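Local coordinates for protein NADPH-ferredoxin reductase FprA (Mycobacterium tuberculosis, PDB 1LQT) that transfers electrons between NADPH and ferredoxin by way of a bound FAD, and may supply electrons to P450 systems, at residues G91-S94 against E95-A99; V244-Q247 against N248-L252; A421-Q424 against V425-F429. All coordinates share one frame; numbering follows the deposited sequence.

Interaction 1. Residues G91-S94 against E95-A99; sequences GELS and ERYDA
The carbonyl oxygen O of E92 is gripped by two donors, R96 NH1 at 3.3 Å and the backbone N of E95 at 3.2 Å. Each is well out of the carbonyl plane (41° for R96 NH1, more for E95 N), on opposite faces, and neither lies on a lone pair; R96 N adds a weak third bond. The R96 NH1 bond is the straighter, with an N-H...O angle of 154°, and the oxygen lies almost in the guanidinium plane, at its edge. R96 gets there by folding back along its own helix: CG lies beside the backbone N (chi1 -74°), the chain runs extended to NE, and its methylenes pass over E92 O. A long side chain with a planar, donor-rich end suits the last turn of a helix, where carbonyls begin to lose their regular amide partners.

That loss is plain in the backbone. The E95 bond to E92 O is of the i to i+3 kind, and L93 O accepts from R96 N at 3.1 Å and, weakly, from Y97 N. Y97 is the first residue to leave helical angles. Its ring edge, at CD1, lies 3.4 Å from L93 O, and its CE1 meets L93 CD2 at 3.9 Å, the two side chains pointing the same way. E95 CG lies 3.3 Å from G91 O, and a bend at chi2 turns the carboxylate back toward G91, where water 1 donates to both G91 O and E95 OE2.

E92 forms a salt bridge with R413, while R96 makes a cation-pi contact with W409 of helix 402-413. Beneath, L93 packs on V9 and V100, on neighbouring parallel strands of the mixed sheet, and Y97 lies on strand 4-9 with its hydroxyl bonded to D37, seating helix 90-96 on the FAD-binding Rossmann-type domain.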
loop_
_atom_site.group_PDB
_atom_site.type_symbol
_atom_site.label_atom_id
_atom_site.label_comp_id
_atom_site.label_asym_id
_atom_site.label_seq_id
_atom_site.Cartn_x
_atom_site.Cartn_y
_atom_site.Cartn_z
ATOM N N GLY A 91 9.038 4.992 -23.201
ATOM C CA GLY A 91 9.077 5.446 -24.576
ATOM C C GLY A 91 8.887 4.350 -25.579
ATOM O O GLY A 91 8.564 4.636 -26.731
ATOM N N GLU A 92 9.123 3.117 -25.183
ATOM C CA GLU A 92 8.886 1.963 -26.028
ATOM C C GLU A 92 7.418 1.584 -25.999
ATOM O O GLU A 92 6.826 1.219 -27.013
ATOM C CB GLU A 92 9.757 0.808 -25.600
ATOM C CG GLU A 92 11.233 1.087 -25.765
ATOM C CD GLU A 92 12.146 0.074 -25.136
ATOM O OE1 GLU A 92 11.750 -0.598 -24.172
ATOM O OE2 GLU A 92 13.285 -0.025 -25.650
ATOM N N LEU A 93 6.820 1.603 -24.806
ATOM C CA LEU A 93 5.397 1.313 -24.696
ATOM C C LEU A 93 4.583 2.339 -25.439
ATOM O O LEU A 93 3.568 2.002 -26.053
ATOM C CB LEU A 93 4.959 1.292 -23.218
ATOM C CG LEU A 93 5.528 0.128 -22.433
ATOM C CD1 LEU A 93 5.189 0.298 -20.947
ATOM C CD2 LEU A 93 5.007 -1.190 -22.943
ATOM N N SER A 94 4.997 3.595 -25.388
ATOM C CA SER A 94 4.224 4.645 -26.029
ATOM C C SER A 94 4.237 4.519 -27.566
ATOM O O SER A 94 3.329 4.996 -28.199
ATOM C CB SER A 94 4.661 6.035 -25.592
ATOM O OG SER A 94 5.951 6.283 -26.070
ATOM N N GLU A 95 5.219 3.817 -28.121
ATOM C CA GLU A 95 5.281 3.550 -29.569
ATOM C C GLU A 95 4.409 2.353 -29.937
ATOM O O GLU A 95 3.944 2.251 -31.067
ATOM C CB GLU A 95 6.702 3.197 -30.021
ATOM C CG GLU A 95 7.770 4.260 -29.869
ATOM C CD GLU A 95 7.614 5.498 -30.720
ATOM O OE1 GLU A 95 6.613 5.601 -31.470
ATOM O OE2 GLU A 95 8.537 6.392 -30.624
ATOM N N ARG A 96 4.209 1.428 -29.006
ATOM C CA ARG A 96 3.523 0.198 -29.302
ATOM C C ARG A 96 2.061 0.123 -28.932
ATOM O O ARG A 96 1.387 -0.846 -29.272
ATOM C CB ARG A 96 4.259 -0.945 -28.630
ATOM C CG ARG A 96 5.511 -1.284 -29.316
ATOM C CD ARG A 96 6.283 -2.256 -28.539
ATOM N NE ARG A 96 7.429 -2.693 -29.279
ATOM C CZ ARG A 96 8.552 -2.047 -29.339
ATOM N NH1 ARG A 96 8.714 -0.889 -28.687
ATOM N NH2 ARG A 96 9.506 -2.549 -30.103
ATOM N N TYR A 97 1.570 1.117 -28.208
ATOM C CA TYR A 97 0.213 1.152 -27.759
ATOM C C TYR A 97 -0.383 2.495 -28.090
ATOM O O TYR A 97 0.330 3.492 -28.179
ATOM C CB TYR A 97 0.174 0.894 -26.238
ATOM C CG TYR A 97 0.509 -0.528 -25.860
ATOM C CD1 TYR A 97 1.814 -0.925 -25.628
ATOM C CD2 TYR A 97 -0.483 -1.484 -25.784
ATOM C CE1 TYR A 97 2.107 -2.216 -25.307
ATOM C CE2 TYR A 97 -0.195 -2.792 -25.457
ATOM C CZ TYR A 97 1.095 -3.163 -25.226
ATOM O OH TYR A 97 1.416 -4.454 -24.870
ATOM N N ASP A 98 -1.692 2.520 -28.290
ATOM C CA ASP A 98 -2.393 3.787 -28.475
ATOM C C ASP A 98 -2.299 4.684 -27.257
ATOM O O ASP A 98 -2.179 5.899 -27.385
ATOM C CB ASP A 98 -3.840 3.551 -28.866
ATOM C CG ASP A 98 -3.960 2.905 -30.232
ATOM O OD1 ASP A 98 -4.328 1.710 -30.280
ATOM O OD2 ASP A 98 -3.678 3.561 -31.241
ATOM N N ALA A 99 -2.367 4.075 -26.071
ATOM C CA ALA A 99 -2.198 4.822 -24.828
ATOM C C ALA A 99 -1.652 3.871 -23.785
ATOM O O ALA A 99 -1.808 2.660 -23.888
ATOM C CB ALA A 99 -3.495 5.407 -24.384
HETATM O O HOH W 1 8.810 7.295 -27.564
#

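Interaction 2. Residues V244-Q247 against N248-L252; sequences VCKQ and NIKVL
N248 N donates to V244 O at 2.8 Å and I249 N to C245 O at 2.9 Å, two i to i+4 bonds that run nearly along the C=O axis. K250 N to K246 O and V251 N to Q247 O continue the series at slightly greater length, their donors tilted from the carbonyl planes. All four N-H...O angles are close to 160°, as expected of a regular alpha-helix.

N248 lies alongside V244, pointing the same way, and its amide spans the valine's CG1, which is 3.9 Å from N248 OD1. That amide is buried and satisfied, OD1 by the hydroxyl of T209 and ND2 by the carbonyl of F207. A short side chain with both an acceptor and a donor fits such a place. Helix 243-256 is thereby tied to the T209 end of helix 209-214, which carries E211, an NADP(+) ligand by similarity, its side chain about 7 Å from that of N248; any link to the nucleotide site is probably indirect. On the inner side C245 SG approaches I249 CG1 at 4.2 Å, a loose apolar contact one turn apart; both residues also pack on A238 of helix 235-241 and on L203, where compact, uncharged groups belong.

On the outer side K246 and K250 are at least partly exposed, with Q247 beside them also touching R213 of helix 209-214. K246 has CG anti to the backbone N (chi1 172°), K250 beside it (chi1 -71°). The two chains cross obliquely, with K246 CE 3.5 Å from K250 NZ.

The ammonium groups, K246 NZ and K250 NZ, are only 3.9 Å apart. Their proximity probably costs some electrostatic energy and may lower the affinity of one for its proton, although water would screen much of the repulsion.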
loop_
_atom_site.group_PDB
_atom_site.type_symbol
_atom_site.label_atom_id
_atom_site.label_comp_id
_atom_site.label_asym_id
_atom_site.label_seq_id
_atom_site.Cartn_x
_atom_site.Cartn_y
_atom_site.Cartn_z
ATOM N N VAL A 244 -16.489 10.581 10.895
ATOM C CA VAL A 244 -15.515 9.554 11.255
ATOM C C VAL A 244 -14.795 9.969 12.522
ATOM O O VAL A 244 -14.614 9.163 13.419
ATOM C CB VAL A 244 -14.542 9.304 10.107
ATOM C CG1 VAL A 244 -13.406 8.388 10.555
ATOM C CG2 VAL A 244 -15.321 8.687 8.931
ATOM N N CYS A 245 -14.382 11.220 12.583
ATOM C CA CYS A 245 -13.670 11.720 13.751
ATOM C C CYS A 245 -14.547 11.585 15.004
ATOM O O CYS A 245 -14.099 11.114 16.040
ATOM C CB CYS A 245 -13.267 13.157 13.515
ATOM S SG CYS A 245 -12.380 13.880 14.913
ATOM N N LYS A 246 -15.799 11.973 14.877
ATOM C CA LYS A 246 -16.720 11.817 15.989
ATOM C C LYS A 246 -16.743 10.394 16.527
ATOM O O LYS A 246 -16.649 10.154 17.742
ATOM C CB LYS A 246 -18.122 12.220 15.520
ATOM C CG LYS A 246 -19.255 11.931 16.505
ATOM C CD LYS A 246 -20.609 12.473 16.011
ATOM C CE LYS A 246 -21.698 12.269 17.068
ATOM N NZ LYS A 246 -21.394 13.059 18.309
ATOM N N GLN A 247 -16.865 9.437 15.607
ATOM C CA GLN A 247 -16.916 8.040 15.993
ATOM C C GLN A 247 -15.582 7.586 16.573
ATOM O O GLN A 247 -15.538 6.842 17.542
ATOM C CB GLN A 247 -17.371 7.141 14.832
ATOM C CG GLN A 247 -18.753 7.465 14.314
ATOM C CD GLN A 247 -19.809 7.385 15.388
ATOM O OE1 GLN A 247 -19.851 6.425 16.157
ATOM N NE2 GLN A 247 -20.685 8.386 15.432
ATOM N N ASN A 248 -14.491 8.020 15.966
ATOM C CA ASN A 248 -13.175 7.659 16.455
ATOM C C ASN A 248 -13.007 8.093 17.911
ATOM O O ASN A 248 -12.473 7.337 18.715
ATOM C CB ASN A 248 -12.082 8.341 15.652
ATOM C CG ASN A 248 -11.815 7.735 14.305
ATOM O OD1 ASN A 248 -12.378 6.710 13.921
ATOM N ND2 ASN A 248 -10.919 8.384 13.579
ATOM N N ILE A 249 -13.396 9.325 18.227
ATOM C CA ILE A 249 -13.155 9.831 19.569
ATOM C C ILE A 249 -13.999 9.043 20.570
ATOM O O ILE A 249 -13.539 8.769 21.670
ATOM C CB ILE A 249 -13.379 11.350 19.634
ATOM C CG1 ILE A 249 -12.367 12.095 18.767
ATOM C CG2 ILE A 249 -13.318 11.872 21.069
ATOM C CD1 ILE A 249 -10.929 11.701 18.924
ATOM N N LYS A 250 -15.211 8.641 20.193
ATOM C CA LYS A 250 -16.016 7.807 21.091
ATOM C C LYS A 250 -15.278 6.512 21.417
ATOM O O LYS A 250 -15.234 6.056 22.549
ATOM C CB LYS A 250 -17.378 7.494 20.456
ATOM C CG LYS A 250 -18.330 8.668 20.377
ATOM C CD LYS A 250 -19.597 8.320 19.576
ATOM C CE LYS A 250 -20.505 9.543 19.327
ATOM N NZ LYS A 250 -21.753 9.158 18.560
ATOM N N VAL A 251 -14.673 5.917 20.399
ATOM C CA VAL A 251 -13.928 4.680 20.583
ATOM C C VAL A 251 -12.690 4.898 21.461
ATOM O O VAL A 251 -12.420 4.130 22.378
ATOM C CB VAL A 251 -13.567 4.072 19.236
ATOM C CG1 VAL A 251 -12.620 2.912 19.407
ATOM C CG2 VAL A 251 -14.837 3.643 18.492
ATOM N N LEU A 252 -11.964 5.979 21.210
ATOM C CA LEU A 252 -10.787 6.270 22.009
ATOM C C LEU A 252 -11.150 6.525 23.477
ATOM O O LEU A 252 -10.438 6.099 24.361
ATOM C CB LEU A 252 -10.011 7.461 21.444
ATOM C CG LEU A 252 -9.417 7.265 20.052
ATOM C CD1 LEU A 252 -8.678 8.529 19.680
ATOM C CD2 LEU A 252 -8.495 6.054 19.929
#

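Interaction 3. Residues A421-Q424 against V425-F429; sequences AHWQ and VIDAF
W423 spreads its indole over D427, whose CB sits on one face of the six-membered ring, 3.7 Å from the centroid and 17° off the ring normal. This is a CH-pi contact, offset toward the rim, with D427 CB 3.6 Å from W423 CZ2. With CG anti to its backbone N (chi1 -179°), the aspartate extends its carboxylate along the indole, turned only 20° from the ring plane, with OD1 3.8 Å from W423 CH2. The flat, broad indole can thus cover the methylene of an acidic residue whose charged end is held by R441 and R431. I426 meets the same ring obliquely through CG2, 4.0 Å from W423 CZ3, its side chain crossing that of W423 at about a right angle.

These pairs belong to one turn of helix 420-434, which follows the short antiparallel strand 418-419 at the edge of the FAD-domain sheet. The backbone bonds are regular from I426 onward: D427 N to W423 O at 2.8 Å is nearly straight. Nearer the start, V425 N shares itself weakly between A421 O and H422 O.

W423 stands edge-to-face with W46 and packs on T44 and P45, while the branched I426 packs against P43 and L450. V425, on another flank, packs on I453 of helix 447-454.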
loop_
_atom_site.group_PDB
_atom_site.type_symbol
_atom_site.label_atom_id
_atom_site.label_comp_id
_atom_site.label_asym_id
_atom_site.label_seq_id
_atom_site.Cartn_x
_atom_site.Cartn_y
_atom_site.Cartn_z
ATOM N N ALA A 421 -2.216 -17.613 -17.284
ATOM C CA ALA A 421 -2.311 -19.027 -16.998
ATOM C C ALA A 421 -1.257 -19.481 -16.000
ATOM O O ALA A 421 -1.524 -20.338 -15.166
ATOM C CB ALA A 421 -2.194 -19.836 -18.300
ATOM N N HIS A 422 -0.069 -18.908 -16.059
ATOM C CA HIS A 422 0.974 -19.262 -15.117
ATOM C C HIS A 422 0.810 -18.622 -13.753
ATOM O O HIS A 422 1.139 -19.239 -12.744
ATOM C CB HIS A 422 2.302 -19.030 -15.741
ATOM C CG HIS A 422 2.533 -20.014 -16.843
ATOM N ND1 HIS A 422 3.160 -21.217 -16.659
ATOM C CD2 HIS A 422 1.985 -20.081 -18.079
ATOM C CE1 HIS A 422 3.179 -21.886 -17.800
ATOM N NE2 HIS A 422 2.435 -21.238 -18.666
ATOM N N TRP A 423 0.280 -17.404 -13.697
ATOM C CA TRP A 423 -0.140 -16.872 -12.407
ATOM C C TRP A 423 -1.171 -17.811 -11.795
ATOM O O TRP A 423 -1.127 -18.057 -10.590
ATOM C CB TRP A 423 -0.718 -15.454 -12.568
ATOM C CG TRP A 423 -1.815 -15.165 -11.572
ATOM C CD1 TRP A 423 -3.097 -14.974 -11.876
ATOM C CD2 TRP A 423 -1.723 -15.119 -10.152
ATOM N NE1 TRP A 423 -3.844 -14.797 -10.741
ATOM C CE2 TRP A 423 -3.017 -14.903 -9.663
ATOM C CE3 TRP A 423 -0.680 -15.272 -9.225
ATOM C CZ2 TRP A 423 -3.301 -14.792 -8.309
ATOM C CZ3 TRP A 423 -0.970 -15.187 -7.862
ATOM C CH2 TRP A 423 -2.276 -14.969 -7.422
ATOM N N GLN A 424 -2.102 -18.340 -12.578
ATOM C CA GLN A 424 -3.119 -19.217 -12.005
ATOM C C GLN A 424 -2.507 -20.448 -11.363
ATOM O O GLN A 424 -3.045 -20.971 -10.391
ATOM C CB GLN A 424 -4.176 -19.557 -13.053
ATOM C CG GLN A 424 -5.041 -18.348 -13.410
ATOM C CD GLN A 424 -5.937 -18.571 -14.586
ATOM O OE1 GLN A 424 -6.225 -19.674 -14.952
ATOM N NE2 GLN A 424 -6.415 -17.508 -15.172
ATOM N N VAL A 425 -1.392 -20.921 -11.892
ATOM C CA VAL A 425 -0.652 -22.034 -11.285
ATOM C C VAL A 425 -0.043 -21.598 -9.957
ATOM O O VAL A 425 -0.186 -22.312 -8.966
ATOM C CB VAL A 425 0.429 -22.573 -12.246
ATOM C CG1 VAL A 425 1.227 -23.680 -11.610
ATOM C CG2 VAL A 425 -0.212 -23.059 -13.542
ATOM N N ILE A 426 0.636 -20.462 -9.912
ATOM C CA ILE A 426 1.128 -19.925 -8.647
ATOM C C ILE A 426 -0.002 -19.846 -7.625
ATOM O O ILE A 426 0.149 -20.263 -6.489
ATOM C CB ILE A 426 1.759 -18.539 -8.848
ATOM C CG1 ILE A 426 3.074 -18.649 -9.639
ATOM C CG2 ILE A 426 1.997 -17.843 -7.499
ATOM C CD1 ILE A 426 3.634 -17.309 -10.116
ATOM N N ASP A 427 -1.126 -19.256 -8.037
ATOM C CA ASP A 427 -2.262 -19.069 -7.156
ATOM C C ASP A 427 -2.747 -20.405 -6.590
ATOM O O ASP A 427 -2.970 -20.545 -5.388
ATOM C CB ASP A 427 -3.354 -18.357 -7.935
ATOM C CG ASP A 427 -4.579 -18.072 -7.136
ATOM O OD1 ASP A 427 -4.453 -17.668 -5.968
ATOM O OD2 ASP A 427 -5.687 -18.283 -7.635
ATOM N N ALA A 428 -2.920 -21.378 -7.473
ATOM C CA ALA A 428 -3.371 -22.676 -7.036
ATOM C C ALA A 428 -2.384 -23.317 -6.076
ATOM O O ALA A 428 -2.794 -23.947 -5.096
ATOM C CB ALA A 428 -3.597 -23.558 -8.246
ATOM N N PHE A 429 -1.106 -23.192 -6.368
ATOM C CA PHE A 429 -0.080 -23.742 -5.492
ATOM C C PHE A 429 -0.181 -23.143 -4.101
ATOM O O PHE A 429 -0.150 -23.855 -3.103
ATOM C CB PHE A 429 1.279 -23.455 -6.129
ATOM C CG PHE A 429 2.450 -24.102 -5.447
ATOM C CD1 PHE A 429 3.030 -25.258 -5.963
ATOM C CD2 PHE A 429 3.013 -23.546 -4.303
ATOM C CE1 PHE A 429 4.127 -25.821 -5.374
ATOM C CE2 PHE A 429 4.085 -24.124 -3.709
ATOM C CZ PHE A 429 4.641 -25.265 -4.245
#

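Overall arrangement
Following the chain from the N terminus, the three contacts come in series; none nests in or crosses another, and each closes no more than a helical turn. Interaction 1 ends helix 90-96 and leads into strand 99-102 of the FAD-binding sheet. Interaction 2 lies in helix 243-256, on the NADP side of the molecule, beside helices 209-214 and 235-241; its centre is about 48 Å from that of interaction 1, across the centre of the chain. Interaction 3 returns to the FAD side, where helix 420-434 joins the loop around 43-46 to the C-terminal helix 447-454. Its centre lies about 29 Å from that of interaction 1 and about 42 Å from that of interaction 2.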